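PDB 3FWK: FMN Adenylyltransferase from Candida glabrata, which catalyses the transfer of an adenylyl group from ATP to FMN, the last step in making FAD. Local coordinates for residues Y260-N263 and E264-A268; A10-L13 and C14-T18. All coordinates share one frame; numbering follows the deposited sequence.

Contact 1: Y260-N263 and E264-A268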
# COMPACT_ATOMS: atom_id res chain seq x y z
N TYR A 260 -15.53 -1.02 7.76
CA TYR A 260 -15.38 -2.02 8.79
C TYR A 260 -15.32 -1.36 10.18
O TYR A 260 -14.59 -0.41 10.43
CB TYR A 260 -14.10 -2.82 8.54
CG TYR A 260 -13.95 -4.00 9.46
CD1 TYR A 260 -14.66 -5.18 9.21
CD2 TYR A 260 -13.15 -3.93 10.58
CE1 TYR A 260 -14.55 -6.29 10.05
CE2 TYR A 260 -13.03 -5.03 11.45
CZ TYR A 260 -13.74 -6.20 11.16
OH TYR A 260 -13.65 -7.31 11.97
N LYS A 261 -16.15 -1.87 11.07
CA LYS A 261 -16.17 -1.38 12.44
C LYS A 261 -15.17 -2.09 13.34
O LYS A 261 -15.21 -3.30 13.50
CB LYS A 261 -17.56 -1.57 13.04
CG LYS A 261 -18.67 -0.87 12.28
CD LYS A 261 -20.03 -1.14 12.94
CE LYS A 261 -21.09 -1.45 11.91
NZ LYS A 261 -20.93 -2.84 11.42
N HIS A 262 -14.33 -1.29 13.96
CA HIS A 262 -13.32 -1.79 14.89
C HIS A 262 -13.89 -1.95 16.28
O HIS A 262 -15.03 -1.58 16.58
CB HIS A 262 -12.16 -0.82 14.99
CG HIS A 262 -11.41 -0.63 13.71
ND1 HIS A 262 -10.58 -1.58 13.16
CD2 HIS A 262 -11.33 0.45 12.90
CE1 HIS A 262 -10.03 -1.10 12.06
NE2 HIS A 262 -10.48 0.13 11.87
N ASN A 263 -13.05 -2.46 17.16
CA ASN A 263 -13.44 -2.69 18.53
C ASN A 263 -12.37 -2.05 19.42
O ASN A 263 -11.54 -1.26 18.95
CB ASN A 263 -13.56 -4.20 18.73
CG ASN A 263 -12.24 -4.93 18.56
OD1 ASN A 263 -11.18 -4.37 18.86
ND2 ASN A 263 -12.28 -6.18 18.07
N GLU A 264 -12.37 -2.40 20.71
CA GLU A 264 -11.46 -1.77 21.66
C GLU A 264 -9.98 -2.03 21.35
O GLU A 264 -9.13 -1.17 21.53
CB GLU A 264 -11.75 -2.24 23.10
CG GLU A 264 -13.21 -2.61 23.39
CD GLU A 264 -14.18 -1.48 23.13
OE1 GLU A 264 -13.81 -0.31 23.37
OE2 GLU A 264 -15.31 -1.77 22.67
N VAL A 265 -9.71 -3.24 20.89
CA VAL A 265 -8.37 -3.68 20.54
C VAL A 265 -7.85 -3.01 19.25
O VAL A 265 -6.68 -2.64 19.16
CB VAL A 265 -8.32 -5.22 20.40
CG1 VAL A 265 -6.98 -5.70 19.81
CG2 VAL A 265 -8.61 -5.87 21.76
N THR A 266 -8.73 -2.89 18.26
CA THR A 266 -8.33 -2.42 16.90
C THR A 266 -8.57 -0.92 16.64
O THR A 266 -8.24 -0.43 15.54
CB THR A 266 -9.04 -3.30 15.86
OG1 THR A 266 -10.45 -3.08 15.98
CG2 THR A 266 -8.75 -4.80 16.12
N LYS A 267 -9.11 -0.18 17.63
CA LYS A 267 -9.47 1.23 17.45
C LYS A 267 -8.27 2.05 16.90
O LYS A 267 -7.13 1.86 17.34
CB LYS A 267 -9.92 1.85 18.80
CG LYS A 267 -11.34 1.48 19.28
CD LYS A 267 -12.43 1.60 18.18
CE LYS A 267 -13.85 1.69 18.75
NZ LYS A 267 -14.15 0.64 19.78
N ALA A 268 -8.55 2.91 15.92
CA ALA A 268 -7.56 3.78 15.31
C ALA A 268 -8.22 5.05 14.80
O ALA A 268 -9.46 5.18 14.80
CB ALA A 268 -6.93 3.06 14.17

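Contact 2: A10-L13 and C14-T18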
# COMPACT_ATOMS: atom_id res chain seq x y z
N ALA A 10 -3.15 -8.01 14.96
CA ALA A 10 -3.18 -7.35 13.65
C ALA A 10 -3.58 -8.32 12.53
O ALA A 10 -4.40 -7.98 11.66
CB ALA A 10 -1.82 -6.70 13.35
N ALA A 11 -2.98 -9.50 12.55
CA ALA A 11 -3.28 -10.50 11.50
C ALA A 11 -4.75 -10.92 11.58
O ALA A 11 -5.43 -11.03 10.56
CB ALA A 11 -2.35 -11.67 11.66
N GLU A 12 -5.27 -11.13 12.79
CA GLU A 12 -6.67 -11.52 12.94
C GLU A 12 -7.61 -10.42 12.47
O GLU A 12 -8.62 -10.70 11.81
CB GLU A 12 -6.95 -11.86 14.40
CG GLU A 12 -8.39 -12.41 14.55
CD GLU A 12 -8.68 -13.02 15.90
OE1 GLU A 12 -7.93 -12.76 16.87
OE2 GLU A 12 -9.68 -13.77 15.98
N LEU A 13 -7.30 -9.17 12.81
CA LEU A 13 -8.07 -8.04 12.34
C LEU A 13 -8.12 -8.05 10.82
O LEU A 13 -9.16 -7.90 10.21
CB LEU A 13 -7.47 -6.73 12.83
CG LEU A 13 -7.99 -5.48 12.12
CD1 LEU A 13 -9.49 -5.22 12.29
CD2 LEU A 13 -7.17 -4.26 12.54
N CYS A 14 -6.96 -8.24 10.20
CA CYS A 14 -6.90 -8.16 8.74
C CYS A 14 -7.68 -9.30 8.10
O CYS A 14 -8.35 -9.12 7.08
CB CYS A 14 -5.45 -8.19 8.27
SG CYS A 14 -4.62 -6.58 8.62
N TYR A 15 -7.59 -10.48 8.71
CA TYR A 15 -8.43 -11.61 8.27
C TYR A 15 -9.91 -11.28 8.36
O TYR A 15 -10.69 -11.57 7.44
CB TYR A 15 -8.06 -12.84 9.07
CG TYR A 15 -8.94 -14.02 8.69
CD1 TYR A 15 -8.68 -14.72 7.52
CD2 TYR A 15 -10.02 -14.39 9.48
CE1 TYR A 15 -9.49 -15.79 7.14
CE2 TYR A 15 -10.85 -15.47 9.11
CZ TYR A 15 -10.55 -16.13 7.94
OH TYR A 15 -11.36 -17.20 7.56
N ASN A 16 -10.32 -10.70 9.48
CA ASN A 16 -11.71 -10.39 9.67
C ASN A 16 -12.23 -9.31 8.73
O ASN A 16 -13.30 -9.45 8.16
CB ASN A 16 -11.94 -9.99 11.12
CG ASN A 16 -11.83 -11.18 12.08
OD1 ASN A 16 -11.99 -12.33 11.73
ND2 ASN A 16 -11.55 -10.85 13.36
N LEU A 17 -11.46 -8.24 8.50
CA LEU A 17 -11.95 -7.21 7.60
C LEU A 17 -11.94 -7.70 6.15
O LEU A 17 -12.82 -7.34 5.36
CB LEU A 17 -11.24 -5.85 7.80
CG LEU A 17 -9.77 -5.76 7.38
CD1 LEU A 17 -9.69 -5.39 5.88
CD2 LEU A 17 -9.06 -4.69 8.21
N THR A 18 -10.97 -8.55 5.79
CA THR A 18 -10.91 -9.10 4.43
C THR A 18 -12.10 -10.05 4.19
O THR A 18 -12.78 -9.98 3.16
CB THR A 18 -9.56 -9.77 4.18
OG1 THR A 18 -8.50 -8.79 4.36
CG2 THR A 18 -9.48 -10.32 2.77
O HOH W 1 -11.32 -14.52 13.32

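Contact 1: Y260-N263 and E264-A268
From N263 to T266 the backbone folds through a tight turn: E264 and V265 both have helical angles, T266 still bends with the turn, and K267 returns the chain to an extended course. Two bonds pass in opposite senses between the turn's ends. The backbone N of N263 gives a nearly straight hydrogen bond, 170° at the hydrogen, to OG1 of T266 at 2.9 Å, and the backbone N of T266 answers with one of 2.9 Å to OD1 of N263, its donor standing 26° off the carbonyl plane. The side chains responsible cross at about a right angle. In N263, CG sits between the backbone N and the carbonyl carbon (chi1 65°), which folds the amide back over the turn it begins; OG1 of T266 takes the same setting, which points it at the backbone N of N263. OD1 also takes a weak bond of 2.7 Å from the backbone N of V265, completing an Asx turn. The reciprocal exchange resembles a capping box, although no regular helix follows in this loop between helices 253-257 and 275-282. H262 crowds the threonine: its CB is 3.0 Å from OG1 of T266, and ND1 makes only a weak bond of 3.2 Å to that oxygen. The carbonyl oxygen of T266 stands over one face of the imidazole, toward its rim, with that of Y260 farther off over the opposite face. NE2, hydrogen-bonded to the backbone oxygen of N213, makes the firmer of the ring's two bonds, while the same T266 O accepts a hydrogen bond from R131. The bent chain of K267 comes back to the turn, where NZ makes a long salt bridge, 3.7 Å, with OE1 of E264.

Contact 2: A10-L13 and C14-T18
N16 lies one helical turn beyond E12 on helix 7-23, an alpha-helix packed among the helices of this Rossmann-like protein, and the polar side chains of the two cross at a slant. Starting at the root of N16, CB rests 3.5 Å from the backbone oxygen of E12 and about as far from that of L13. The first torsion, chi1 -71°, sets CG beside the backbone N and leans it back over the preceding turn, to 3.3 Å from E12 O. Beyond it the amide splits its duties. ND2 lies nearest E12 O, at an angle too poor for a hydrogen bond, and also touches CG of E12 at 3.7 Å. OD1 accepts a hydrogen bond of 2.8 Å from a water that also donates to OE2 of E12 at 3.2 Å. That water bridges the two groups, whose planes are turned 49° apart, and the extended chain of E12 is what carries its carboxylate out to it. The backbone beneath is regular: E12 O receives N16 N, L13 O receives L17 N, and the backbone N atoms of C14 and Y15 bond to A10 O and A11 O. L13 and L17 meet on a buried side, CG of L13 lying 4.1 Å from CD2 of L17. This is the side reached by Y260, with F208 of helix 202-212 against L17. Y15 and C14 turn instead to helix 69-86, where the ring of Y15 meets that of W83 at about 40° and C14 touches L76. Farther along, C14 O serves two donors of one residue: T18 N at 3.0 Å and T18 OG1 at 2.7 Å, arriving from opposite faces of its carbonyl plane.

How the contacts relate
Contact 2 comes early in the chain and contact 1 late, yet their centres are 11 Å apart and they touch directly. Y260 is the main bridge, its ring set across the face of helix 7-23 formed by L13, N16 and L17: its OH is 3.3 Å from CB of N16, its CE2 3.6 Å from CD1 of L13, and its CG 3.7 Å from CB of L17. H262 adds ND1 at 3.9 Å from that same L13 CD1, so the leucine packs against both aromatic residues. The late loop 260-268 thus lies against the N-terminal helix. The glucose seen in the crystal is bound by other residues, K53, W54, K162 and Y192, and neither contact supplies any of them.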